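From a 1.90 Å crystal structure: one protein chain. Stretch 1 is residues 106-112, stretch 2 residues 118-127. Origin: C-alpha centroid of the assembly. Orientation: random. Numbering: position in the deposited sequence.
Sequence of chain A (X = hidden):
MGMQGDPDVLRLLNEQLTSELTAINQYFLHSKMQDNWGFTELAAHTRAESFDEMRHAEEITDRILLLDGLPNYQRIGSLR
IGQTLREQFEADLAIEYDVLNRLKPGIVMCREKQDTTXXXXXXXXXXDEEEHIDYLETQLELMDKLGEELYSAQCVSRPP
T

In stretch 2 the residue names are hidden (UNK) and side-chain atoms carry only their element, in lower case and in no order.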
ATOM      1  N   GLY A 106     -27.648 -24.473 -46.121  1.00 22.02           N
ATOM      2  CA  GLY A 106     -26.578 -23.570 -46.519  1.00 21.02           C
ATOM      3  C   GLY A 106     -25.152 -23.919 -46.137  1.00 20.95           C
ATOM      4  O   GLY A 106     -24.250 -23.726 -46.908  1.00 20.98           O
ATOM      5  N   ILE A 107     -24.966 -24.421 -44.939  1.00 19.11           N
ATOM      6  CA  ILE A 107     -23.673 -24.891 -44.494  1.00 17.84           C
ATOM      7  C   ILE A 107     -23.201 -26.095 -45.367  1.00 19.58           C
ATOM      8  O   ILE A 107     -22.085 -26.177 -45.793  1.00 19.43           O
ATOM      9  CB  ILE A 107     -23.731 -25.293 -42.996  1.00 12.66           C
ATOM     10  CG1 ILE A 107     -24.030 -24.079 -42.093  1.00 17.38           C
ATOM     11  CG2 ILE A 107     -22.535 -25.978 -42.605  1.00 16.35           C
ATOM     12  CD1 ILE A 107     -24.679 -24.376 -40.791  1.00 14.87           C
ATOM     13  N   VAL A 108     -24.101 -27.004 -45.634  1.00 20.31           N
ATOM     14  CA  VAL A 108     -23.720 -28.103 -46.463  1.00 20.77           C
ATOM     15  C   VAL A 108     -23.309 -27.568 -47.811  1.00 20.80           C
ATOM     16  O   VAL A 108     -22.317 -27.961 -48.335  1.00 21.27           O
ATOM     17  CB  VAL A 108     -24.800 -29.118 -46.613  1.00 21.12           C
ATOM     18  CG1 VAL A 108     -24.431 -30.081 -47.689  1.00 23.45           C
ATOM     19  CG2 VAL A 108     -24.968 -29.822 -45.357  1.00 20.67           C
ATOM     20  N   MET A 109     -24.060 -26.619 -48.335  1.00 21.81           N
ATOM     21  CA  MET A 109     -23.670 -26.088 -49.623  1.00 20.29           C
ATOM     22  C   MET A 109     -22.289 -25.439 -49.571  1.00 20.51           C
ATOM     23  O   MET A 109     -21.476 -25.700 -50.390  1.00 17.81           O
ATOM     24  CB  MET A 109     -24.675 -25.125 -50.162  1.00 18.87           C
ATOM     25  CG  MET A 109     -24.261 -24.528 -51.452  1.00 28.30           C
ATOM     26  SD  MET A 109     -23.293 -23.052 -51.356  1.00 33.90           S
ATOM     27  CE  MET A 109     -24.479 -21.968 -50.715  1.00 31.89           C
ATOM     28  N   CYS A 110     -22.027 -24.655 -48.538  1.00 20.94           N
ATOM     29  CA  CYS A 110     -20.755 -24.008 -48.390  1.00 22.07           C
ATOM     30  C   CYS A 110     -19.627 -24.996 -48.376  1.00 20.87           C
ATOM     31  O   CYS A 110     -18.654 -24.747 -48.991  1.00 21.23           O
ATOM     32  CB  CYS A 110     -20.696 -23.204 -47.111  1.00 21.24           C
ATOM     33  SG  CYS A 110     -21.583 -21.753 -47.173  1.00 25.65           S
ATOM     34  N   ARG A 111     -19.786 -26.102 -47.667  1.00 19.70           N
ATOM     35  CA  ARG A 111     -18.764 -27.140 -47.621  1.00 19.57           C
ATOM     36  C   ARG A 111     -18.571 -27.872 -48.973  1.00 20.87           C
ATOM     37  O   ARG A 111     -17.509 -28.199 -49.371  1.00 20.54           O
ATOM     38  CB  ARG A 111     -18.933 -28.054 -46.432  1.00 17.90           C
ATOM     39  CG  ARG A 111     -18.715 -27.364 -45.144  1.00 14.75           C
ATOM     40  CD  ARG A 111     -18.886 -28.256 -43.954  1.00 12.11           C
ATOM     41  NE  ARG A 111     -18.416 -27.616 -42.750  1.00 18.85           N
ATOM     42  CZ  ARG A 111     -17.169 -27.649 -42.328  1.00 23.82           C
ATOM     43  NH1 ARG A 111     -16.268 -28.324 -42.976  1.00 23.93           N
ATOM     44  NH2 ARG A 111     -16.832 -27.019 -41.251  1.00 20.71           N
ATOM     45  N   GLU A 112     -19.658 -28.088 -49.670  1.00 23.76           N
ATOM     46  CA  GLU A 112     -19.585 -28.646 -51.021  1.00 25.23           C
ATOM     47  C   GLU A 112     -18.804 -27.685 -51.951  1.00 25.87           C
ATOM     48  O   GLU A 112     -18.202 -28.103 -52.894  1.00 25.03           O
ATOM     49  CB  GLU A 112     -20.971 -28.992 -51.557  1.00 27.52           C
ATOM     50  CG  GLU A 112     -21.682 -30.043 -50.702  1.00 30.18           C
ATOM     51  CD  GLU A 112     -23.125 -30.368 -51.105  1.00 34.26           C
ATOM     52  OE1 GLU A 112     -23.851 -29.538 -51.686  1.00 37.72           O
ATOM     53  OE2 GLU A 112     -23.544 -31.465 -50.766  1.00 34.05           O
ATOM     54  N   UNK A 118     -16.454 -19.845 -44.419  1.00 17.34           N
ATOM     55  CA  UNK A 118     -17.825 -19.392 -44.389  1.00 17.52           C
ATOM     56  C   UNK A 118     -18.746 -20.366 -43.684  1.00 17.81           C
ATOM     57  O   UNK A 118     -19.512 -19.985 -42.886  1.00 21.29           O
ATOM     58  o   UNK A 118     -17.479 -18.326 -46.529  1.00 24.33           O
ATOM     59  c   UNK A 118     -18.353 -19.065 -45.757  1.00 18.44           C
ATOM     60  N   UNK A 119     -18.572 -21.642 -43.950  1.00 17.81           N
ATOM     61  CA  UNK A 119     -19.406 -22.631 -43.332  1.00 19.42           C
ATOM     62  C   UNK A 119     -19.209 -22.492 -41.823  1.00 18.37           C
ATOM     63  O   UNK A 119     -20.138 -22.601 -41.104  1.00 16.76           O
ATOM     64  c   UNK A 119     -19.066 -23.977 -43.770  1.00 16.61           C
ATOM     65  N   UNK A 120     -17.976 -22.260 -41.400  1.00 17.04           N
ATOM     66  CA  UNK A 120     -17.663 -22.175 -39.988  1.00 16.49           C
ATOM     67  C   UNK A 120     -18.345 -21.005 -39.313  1.00 16.34           C
ATOM     68  O   UNK A 120     -18.946 -21.132 -38.296  1.00 17.20           O
ATOM     69  c   UNK A 120     -15.885 -22.019 -38.227  1.00 14.03           C
ATOM     70  c   UNK A 120     -15.683 -23.648 -39.970  1.00 13.36           C
ATOM     71  c   UNK A 120     -16.155 -22.286 -39.666  1.00 15.52           C
ATOM     72  N   UNK A 121     -18.346 -19.889 -39.973  1.00 14.91           N
ATOM     73  CA  UNK A 121     -19.072 -18.784 -39.453  1.00 18.72           C
ATOM     74  C   UNK A 121     -20.591 -19.103 -39.322  1.00 19.17           C
ATOM     75  O   UNK A 121     -21.201 -18.774 -38.369  1.00 15.83           O
ATOM     76  c   UNK A 121     -18.846 -17.591 -40.342  1.00 19.07           C
ATOM     77  c   UNK A 121     -19.505 -15.397 -41.156  1.00 23.50           C
ATOM     78  c   UNK A 121     -19.756 -16.398 -40.158  1.00 23.57           C
ATOM     79  c   UNK A 121     -19.621 -15.851 -38.822  1.00 26.94           C
ATOM     80  N   UNK A 122     -21.156 -19.752 -40.315  1.00 17.66           N
ATOM     81  CA  UNK A 122     -22.552 -20.070 -40.308  1.00 16.60           C
ATOM     82  C   UNK A 122     -22.839 -21.080 -39.224  1.00 18.24           C
ATOM     83  O   UNK A 122     -23.872 -21.075 -38.640  1.00 20.81           O
ATOM     84  c   UNK A 122     -22.746 -19.346 -42.690  1.00 20.30           C
ATOM     85  c   UNK A 122     -23.012 -20.454 -41.675  1.00 16.84           C
ATOM     86  c   UNK A 122     -23.443 -18.087 -42.335  1.00 18.64           C
ATOM     87  c   UNK A 122     -23.061 -19.707 -44.056  1.00 17.99           C
ATOM     88  N   UNK A 123     -21.876 -21.940 -38.989  1.00 18.95           N
ATOM     89  CA  UNK A 123     -21.960 -22.970 -37.992  1.00 19.66           C
ATOM     90  C   UNK A 123     -22.115 -22.372 -36.589  1.00 20.14           C
ATOM     91  O   UNK A 123     -22.928 -22.805 -35.793  1.00 17.51           O
ATOM     92  c   UNK A 123     -20.758 -23.899 -38.062  1.00 20.44           C
ATOM     93  c   UNK A 123     -20.970 -25.115 -38.918  1.00 20.99           C
ATOM     94  o   UNK A 123     -19.726 -26.757 -40.003  1.00 26.43           O
ATOM     95  c   UNK A 123     -19.754 -25.987 -39.067  1.00 29.00           C
ATOM     96  o   UNK A 123     -18.831 -25.873 -38.278  1.00 28.63           O
ATOM     97  N   UNK A 124     -21.333 -21.345 -36.334  1.00 17.06           N
ATOM     98  CA  UNK A 124     -21.426 -20.609 -35.084  1.00 19.63           C
ATOM     99  C   UNK A 124     -22.756 -19.925 -34.885  1.00 16.91           C
ATOM    100  O   UNK A 124     -23.329 -20.018 -33.846  1.00 20.61           O
ATOM    101  c   UNK A 124     -17.746 -19.670 -34.895  1.00 27.38           C
ATOM    102  c   UNK A 124     -20.237 -19.653 -34.942  1.00 18.29           C
ATOM    103  c   UNK A 124     -19.005 -20.409 -34.921  1.00 21.46           C
ATOM    104  n   UNK A 124     -15.315 -20.377 -34.831  1.00 37.33           N
ATOM    105  c   UNK A 124     -16.688 -20.582 -34.352  1.00 28.97           C
ATOM    106  N   UNK A 125     -23.261 -19.307 -35.921  1.00 17.28           N
ATOM    107  CA  UNK A 125     -24.535 -18.618 -35.876  1.00 18.15           C
ATOM    108  C   UNK A 125     -25.706 -19.532 -35.546  1.00 18.82           C
ATOM    109  O   UNK A 125     -26.585 -19.205 -34.782  1.00 19.11           O
ATOM    110  c   UNK A 125     -23.938 -16.064 -38.520  1.00 11.58           C
ATOM    111  c   UNK A 125     -26.218 -17.443 -37.267  1.00 16.07           C
ATOM    112  c   UNK A 125     -24.798 -17.906 -37.179  1.00 16.26           C
ATOM    113  c   UNK A 125     -23.783 -16.804 -37.392  1.00 14.16           C
ATOM    114  N   UNK A 126     -25.667 -20.705 -36.130  1.00 19.93           N
ATOM    115  CA  UNK A 126     -26.647 -21.703 -35.907  1.00 18.74           C
ATOM    116  C   UNK A 126     -26.670 -22.143 -34.462  1.00 18.35           C
ATOM    117  O   UNK A 126     -27.723 -22.333 -33.899  1.00 16.97           O
ATOM    118  c   UNK A 126     -27.077 -22.760 -38.115  1.00 16.34           C
ATOM    119  c   UNK A 126     -26.977 -24.124 -36.077  1.00 21.33           C
ATOM    120  c   UNK A 126     -26.431 -22.937 -36.779  1.00 20.52           C
ATOM    121  N   UNK A 127     -25.488 -22.303 -33.875  1.00 16.49           N
ATOM    122  CA  UNK A 127     -25.434 -22.707 -32.489  1.00 16.26           C
ATOM    123  C   UNK A 127     -26.073 -21.640 -31.581  1.00 17.40           C
ATOM    124  O   UNK A 127     -26.889 -21.928 -30.701  1.00 15.78           O
ATOM    125  c   UNK A 127     -24.041 -23.023 -32.079  1.00 15.22           C
TER

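Position 118 has one side-chain carbon followed by one oxygen. The carbon, CB, lies 4.4 Å from SG of Cys110. This is Ser118, and its hydroxyl is hydrogen-bonded elsewhere in the structure.

Position 119 has a single side-chain carbon, so it is Ala119. Its CB points toward stretch 1 and lies 3.7 Å from CG of Arg111, 3.8 Å from CB of Cys110 and 4.2 Å from CG2 of Ile107. The CA atoms of Ile107 and Ala119 are 5.0 Å apart, so the backbones come close here.

Position 120 has three carbons, the first carrying the other two. That fork at CB, with no oxygen, gives Val120. Its CA-to-CB bond points away, yet CG2 is 3.8 Å from NH2 of Arg111.

Position 121 has four carbons, forked at the second. It touches nothing on stretch 1. The fork one carbon beyond CB identifies Leu121.

Position 122 also has four carbons forked at the second, and it points toward stretch 1. Its CB is 3.8 Å from CG1 of Ile107. This is Leu122, whose CD1 lies 4.0 Å from SG of Cys110.

Position 123 has three carbons in a row, the third carrying two oxygens. The chain length and carboxylate shape fit Glu123. OE2 lies 3.2 Å from NE of Arg111 and 3.9 Å from CG2 of Ile107.

Position 124 has four carbons in a row ending in nitrogen. This is Lys124, exposed and without contact to stretch 1.

Position 125 has four carbons, forked at the first, with one arm two carbons long. This is Ile125. It is buried but does not reach stretch 1.

Position 126 has three carbons forked at the first. It is Val126, with CG2 3.9 Å from CD1 of Ile107. Position 127 has one carbon and no contact with stretch 1; it is Ala127.

The two helices run nearly antiparallel, at 163°, with a closest axis approach of 8.8 Å. Ile107 is the knob: its side chain sits among Ala119, Leu122, Glu123 and Val126. Cys110 extends the apolar packing over Ala119 and Leu122. Arg111 starts out sideways, but its end comes nearer to stretch 2 and forms a salt bridge with Glu123. NE and NH2 of Arg111 each donate a hydrogen bond to OE2 of Glu123, both at 3.2 Å. The oxygen lies at the guanidinium edge, near its plane, where both N-H groups can reach it. The contact thus joins apolar packing to a charged pair.

Stretch 2 (118-127) SAVLLEKIVA
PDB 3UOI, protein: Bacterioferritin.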